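PDB 5Z06: Exo beta-1,2-glucooligosaccharide sophorohydrolase (non-reducing end), which hydrolyses linear beta-1,2-glucan and beta-1,2-glucooligosaccharides as an exo-acting enzyme, releasing sophorose from the non-reducing end. Local coordinates for residues 520-525 with 567-572. Numbering follows the deposited sequence.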
loop_
_atom_site.group_PDB
_atom_site.type_symbol
_atom_site.label_atom_id
_atom_site.label_comp_id
_atom_site.label_asym_id
_atom_site.label_seq_id
_atom_site.Cartn_x
_atom_site.Cartn_y
_atom_site.Cartn_z
ATOM N N TYR A 520 -7.119 -27.007 10.608
ATOM C CA TYR A 520 -8.513 -26.588 10.666
ATOM C C TYR A 520 -9.340 -27.530 9.807
ATOM O O TYR A 520 -10.228 -27.112 9.054
ATOM C CB TYR A 520 -8.640 -25.119 10.230
ATOM C CG TYR A 520 -7.630 -24.288 10.981
ATOM C CD1 TYR A 520 -7.857 -23.925 12.304
ATOM C CD2 TYR A 520 -6.417 -23.944 10.412
ATOM C CE1 TYR A 520 -6.917 -23.232 13.031
ATOM C CE2 TYR A 520 -5.481 -23.223 11.136
ATOM C CZ TYR A 520 -5.739 -22.887 12.454
ATOM O OH TYR A 520 -4.836 -22.180 13.205
ATOM N N GLY A 521 -9.005 -28.820 9.904
ATOM C CA GLY A 521 -9.762 -29.864 9.221
ATOM C C GLY A 521 -9.534 -30.023 7.740
ATOM O O GLY A 521 -10.128 -30.925 7.137
ATOM N N GLU A 522 -8.686 -29.165 7.160
ATOM C CA GLU A 522 -8.348 -29.209 5.750
ATOM C C GLU A 522 -7.002 -29.864 5.600
ATOM O O GLU A 522 -6.003 -29.351 6.105
ATOM C CB GLU A 522 -8.275 -27.810 5.159
ATOM C CG GLU A 522 -9.610 -27.092 5.111
ATOM C CD GLU A 522 -10.603 -27.748 4.192
ATOM O OE1 GLU A 522 -10.183 -28.450 3.260
ATOM O OE2 GLU A 522 -11.816 -27.558 4.393
ATOM N N ASN A 523 -6.985 -30.993 4.892
ATOM C CA ASN A 523 -5.758 -31.644 4.576
ATOM C C ASN A 523 -5.058 -30.978 3.407
ATOM O O ASN A 523 -5.541 -31.018 2.283
ATOM C CB ASN A 523 -5.948 -33.091 4.233
ATOM C CG ASN A 523 -4.627 -33.769 4.137
ATOM O OD1 ASN A 523 -4.023 -33.797 3.075
ATOM N ND2 ASN A 523 -4.097 -34.171 5.275
ATOM N N LEU A 524 -3.885 -30.434 3.690
ATOM C CA LEU A 524 -3.139 -29.658 2.741
ATOM C C LEU A 524 -2.150 -30.566 2.037
ATOM O O LEU A 524 -1.175 -30.992 2.646
ATOM C CB LEU A 524 -2.404 -28.537 3.497
ATOM C CG LEU A 524 -1.997 -27.322 2.701
ATOM C CD1 LEU A 524 -3.213 -26.677 2.034
ATOM C CD2 LEU A 524 -1.285 -26.332 3.615
ATOM N N LYS A 525 -2.399 -30.881 0.767
ATOM C CA LYS A 525 -1.474 -31.737 0.017
ATOM C C LYS A 525 -0.122 -31.083 -0.226
ATOM O O LYS A 525 0.921 -31.721 -0.146
ATOM C CB LYS A 525 -2.091 -32.165 -1.303
ATOM C CG LYS A 525 -3.216 -33.184 -1.146
ATOM C CD LYS A 525 -3.912 -33.402 -2.483
ATOM C CE LYS A 525 -4.930 -34.523 -2.446
ATOM N NZ LYS A 525 -6.318 -33.991 -2.456
ATOM N N ASN A 567 -6.636 -20.152 6.392
ATOM C CA ASN A 567 -6.368 -18.810 6.819
ATOM C C ASN A 567 -7.617 -18.217 7.504
ATOM O O ASN A 567 -7.532 -17.721 8.641
ATOM C CB ASN A 567 -5.858 -17.978 5.614
ATOM C CG ASN A 567 -5.262 -16.658 6.030
ATOM O OD1 ASN A 567 -5.913 -15.892 6.746
ATOM N ND2 ASN A 567 -4.048 -16.360 5.552
ATOM N N GLN A 568 -8.771 -18.317 6.861
ATOM C CA GLN A 568 -9.987 -17.836 7.482
ATOM C C GLN A 568 -10.227 -18.515 8.823
ATOM O O GLN A 568 -10.633 -17.854 9.793
ATOM C CB GLN A 568 -11.223 -18.027 6.605
ATOM C CG GLN A 568 -12.450 -17.334 7.182
ATOM C CD GLN A 568 -13.748 -17.760 6.554
ATOM O OE1 GLN A 568 -13.904 -18.896 6.173
ATOM N NE2 GLN A 568 -14.712 -16.848 6.497
ATOM N N ARG A 569 -10.000 -19.819 8.885
ATOM C CA ARG A 569 -10.318 -20.555 10.123
ATOM C C ARG A 569 -9.394 -20.235 11.262
ATOM O O ARG A 569 -9.817 -20.232 12.415
ATOM C CB ARG A 569 -10.371 -22.047 9.893
ATOM C CG ARG A 569 -11.602 -22.382 9.090
ATOM C CD ARG A 569 -11.484 -23.747 8.503
ATOM N NE ARG A 569 -12.622 -24.011 7.635
ATOM C CZ ARG A 569 -12.918 -25.209 7.151
ATOM N NH1 ARG A 569 -12.177 -26.261 7.485
ATOM N NH2 ARG A 569 -13.968 -25.358 6.354
ATOM N N TYR A 570 -8.141 -19.979 10.930
ATOM C CA TYR A 570 -7.185 -19.457 11.885
ATOM C C TYR A 570 -7.693 -18.129 12.444
ATOM O O TYR A 570 -7.564 -17.839 13.638
ATOM C CB TYR A 570 -5.842 -19.232 11.212
ATOM C CG TYR A 570 -4.912 -18.423 12.062
ATOM C CD1 TYR A 570 -4.934 -17.027 12.020
ATOM C CD2 TYR A 570 -4.025 -19.046 12.962
ATOM C CE1 TYR A 570 -4.096 -16.274 12.821
ATOM C CE2 TYR A 570 -3.169 -18.290 13.758
ATOM C CZ TYR A 570 -3.198 -16.904 13.683
ATOM O OH TYR A 570 -2.362 -16.145 14.491
ATOM N N CYS A 571 -8.198 -17.301 11.543
ATOM C CA CYS A 571 -8.588 -15.948 11.894
ATOM C C CYS A 571 -9.852 -15.989 12.741
ATOM O O CYS A 571 -9.965 -15.250 13.711
ATOM C CB CYS A 571 -8.757 -15.070 10.652
ATOM S SG CYS A 571 -7.182 -14.698 9.877
ATOM N N ILE A 572 -10.767 -16.891 12.416
ATOM C CA ILE A 572 -11.969 -17.029 13.218
ATOM C C ILE A 572 -11.540 -17.494 14.617
ATOM O O ILE A 572 -11.872 -16.870 15.635
ATOM C CB ILE A 572 -12.983 -17.972 12.580
ATOM C CG1 ILE A 572 -13.464 -17.394 11.230
ATOM C CG2 ILE A 572 -14.207 -18.151 13.486
ATOM C CD1 ILE A 572 -14.101 -18.432 10.334
#
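Arg569 NH1 is gripped by two oxygens of the 520-525 segment: the backbone carbonyl O of Tyr520 at 2.6 Å, and Glu522 OE2 at 3.4 Å. The first is a short hydrogen bond, lying in the guanidinium plane and meeting the carbonyl almost head-on (C=O...N 178°), although the N-H...O angle, 141°, is well short of straight. The second is a longer salt bridge in which the carboxylate is turned 52° from the guanidinium, and OE2 also stands 3.6 Å from Arg569 NH2, so the charges attract without a flat, paired fit. Lys565, one turn earlier on the helix, forms a second salt bridge with the same OE2; a carboxylate suits this place between two cations, which would be expected to favour its ionised form. Arginine suits its place because its chain, extended from CG to NE, carries the guanidinium from the helix to the turn while its methylenes pack: Arg569 CB lies 3.5 Å from Tyr520 CB, and Arg569 CD 3.6 Å from the same atom, the two side chains running past each other in opposite directions.

Tyr520 CG stands anti to its own carbonyl carbon, which lays one face of the ring against the helix backbone at Arg569 and Tyr570, a flat surface that suits tyrosine here. Tyr520 OH reaches the edge of the neighbouring ring, 3.2 Å from Tyr570 CD2, while Tyr570's own hydroxyl is hydrogen-bonded to Asp607. Tyr520 and Gly521, both with positive phi, are the central residues of a type I' turn, glycine being well suited to the second place. They link strands 518-519 and 522-523, forming a type I' beta-hairpin docked onto the C-terminal part of helix 556-573, peripheral packing within the glycoamylase-like region of this GH144 enzyme.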